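PDB 5KZS: putative cell surface protein, similar to internalin proteins from Listeria monocytogenes EGD-e, which is of unknown function but, as an internalin-like leucine-rich-repeat surface protein, may take part in contacts with host molecules. Local coordinates for residues E308-P311 with G312-F316. Residues are numbered along the deposited sequence; the frame is centred on the assembly and turned at random.
Sequences ELSP and GVYNF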
loop_
_atom_site.group_PDB
_atom_site.type_symbol
_atom_site.label_atom_id
_atom_site.label_comp_id
_atom_site.label_asym_id
_atom_site.label_seq_id
_atom_site.Cartn_x
_atom_site.Cartn_y
_atom_site.Cartn_z
ATOM N N GLU A 308 27.297 16.605 -31.391
ATOM C CA GLU A 308 27.804 15.920 -32.585
ATOM C C GLU A 308 26.703 15.333 -33.470
ATOM O O GLU A 308 26.990 14.748 -34.506
ATOM C CB GLU A 308 28.803 14.829 -32.178
ATOM C CG GLU A 308 30.128 15.380 -31.671
ATOM C CD GLU A 308 30.723 14.555 -30.533
ATOM O OE1 GLU A 308 31.315 13.482 -30.798
ATOM O OE2 GLU A 308 30.606 14.995 -29.365
ATOM N N LEU A 309 25.446 15.530 -33.095
ATOM C CA LEU A 309 24.333 14.837 -33.748
ATOM C C LEU A 309 23.856 15.553 -35.016
ATOM O O LEU A 309 23.710 16.786 -35.022
ATOM C CB LEU A 309 23.149 14.722 -32.778
ATOM C CG LEU A 309 23.417 14.117 -31.403
ATOM C CD1 LEU A 309 22.229 14.379 -30.491
ATOM C CD2 LEU A 309 23.704 12.631 -31.535
ATOM N N SER A 310 23.584 14.774 -36.069
ATOM C CA SER A 310 22.929 15.294 -37.285
ATOM C C SER A 310 21.443 15.585 -37.019
ATOM O O SER A 310 20.881 15.073 -36.045
ATOM C CB SER A 310 23.099 14.341 -38.489
ATOM O OG SER A 310 23.655 13.089 -38.122
ATOM N N PRO A 311 20.805 16.422 -37.871
ATOM C CA PRO A 311 19.390 16.738 -37.676
ATOM C C PRO A 311 18.522 15.494 -37.633
ATOM O O PRO A 311 18.709 14.584 -38.448
ATOM C CB PRO A 311 19.046 17.583 -38.904
ATOM C CG PRO A 311 20.329 18.234 -39.266
ATOM C CD PRO A 311 21.367 17.183 -39.003
ATOM N N GLY A 312 17.603 15.459 -36.675
ATOM C CA GLY A 312 16.715 14.320 -36.508
ATOM C C GLY A 312 15.928 14.320 -35.215
ATOM O O GLY A 312 15.966 15.282 -34.435
ATOM N N VAL A 313 15.218 13.214 -35.006
ATOM C CA VAL A 313 14.333 13.025 -33.869
ATOM C C VAL A 313 14.915 11.886 -33.040
ATOM O O VAL A 313 15.039 10.761 -33.524
ATOM C CB VAL A 313 12.905 12.723 -34.364
ATOM C CG1 VAL A 313 12.017 12.190 -33.241
ATOM C CG2 VAL A 313 12.307 13.980 -35.002
ATOM N N TYR A 314 15.273 12.194 -31.795
ATOM C CA TYR A 314 16.040 11.293 -30.945
ATOM C C TYR A 314 15.304 10.941 -29.653
ATOM O O TYR A 314 14.974 11.831 -28.866
ATOM C CB TYR A 314 17.366 11.961 -30.591
ATOM C CG TYR A 314 18.312 12.119 -31.759
ATOM C CD1 TYR A 314 19.073 11.039 -32.218
ATOM C CD2 TYR A 314 18.464 13.350 -32.401
ATOM C CE1 TYR A 314 19.953 11.181 -33.288
ATOM C CE2 TYR A 314 19.346 13.501 -33.468
ATOM C CZ TYR A 314 20.087 12.418 -33.907
ATOM O OH TYR A 314 20.956 12.566 -34.957
ATOM N N ASN A 315 15.071 9.649 -29.425
ATOM C CA ASN A 315 14.488 9.183 -28.162
ATOM C C ASN A 315 15.588 9.085 -27.119
ATOM O O ASN A 315 16.352 8.120 -27.103
ATOM C CB ASN A 315 13.807 7.828 -28.339
ATOM C CG ASN A 315 12.623 7.894 -29.278
ATOM O OD1 ASN A 315 11.799 8.800 -29.186
ATOM N ND2 ASN A 315 12.531 6.932 -30.186
ATOM N N PHE A 316 15.672 10.090 -26.252
ATOM C CA PHE A 316 16.723 10.143 -25.232
ATOM C C PHE A 316 16.283 9.523 -23.924
ATOM O O PHE A 316 15.082 9.360 -23.672
ATOM C CB PHE A 316 17.195 11.584 -24.992
ATOM C CG PHE A 316 18.403 11.959 -25.805
ATOM C CD1 PHE A 316 18.270 12.376 -27.129
ATOM C CD2 PHE A 316 19.682 11.867 -25.257
ATOM C CE1 PHE A 316 19.386 12.702 -27.885
ATOM C CE2 PHE A 316 20.796 12.193 -26.004
ATOM C CZ PHE A 316 20.649 12.611 -27.319
#
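Y314 reaches back over the turn it has just left and donates a hydrogen bond from its phenol hydroxyl to the main-chain carbonyl of S310, OH to O 2.7 Å. This is a tyrosine corner: the hydroxyl bonds to the backbone four residues earlier, at the entrance to strand 312-320, within the familiar L-x-P-G-x-Y pattern, here LSPGVY. With CG opposite its own carbonyl carbon (chi1 -68°), the ring is sent toward the loop, and S310 O lies at the ring edge, in its plane. Seen from the carbonyl, the approach is bent, with a C=O...OH angle of 133° and the donor tilted from the carbonyl plane.

L309 supplies the apolar side of the corner. Its CB packs against Y314 CZ at 4.0 Å, while CD1 sits above one face of the phenol ring, offset toward the rim. The same CD1 meets F316 CZ at 4.0 Å, lying in the plane of that ring, so one methyl branch serves a face of Y314 and the edge of F316. A branched aliphatic side chain suits this wedge between two aromatics. P311 helps fix the course of the turn through its ring, and G312 accepts a nearly fully extended backbone (phi 168°) that is readily open to glycine.

Further packing comes from Y283, edge-to-face with Y314, and from L337 of the adjoining strand 331-339, which F316 touches. Because a tyrosine has both a flat apolar ring and a polar end, it can pack its ring against L309 at the margin of the apolar core while satisfying a loop carbonyl, tying the incoming loop to the sheet.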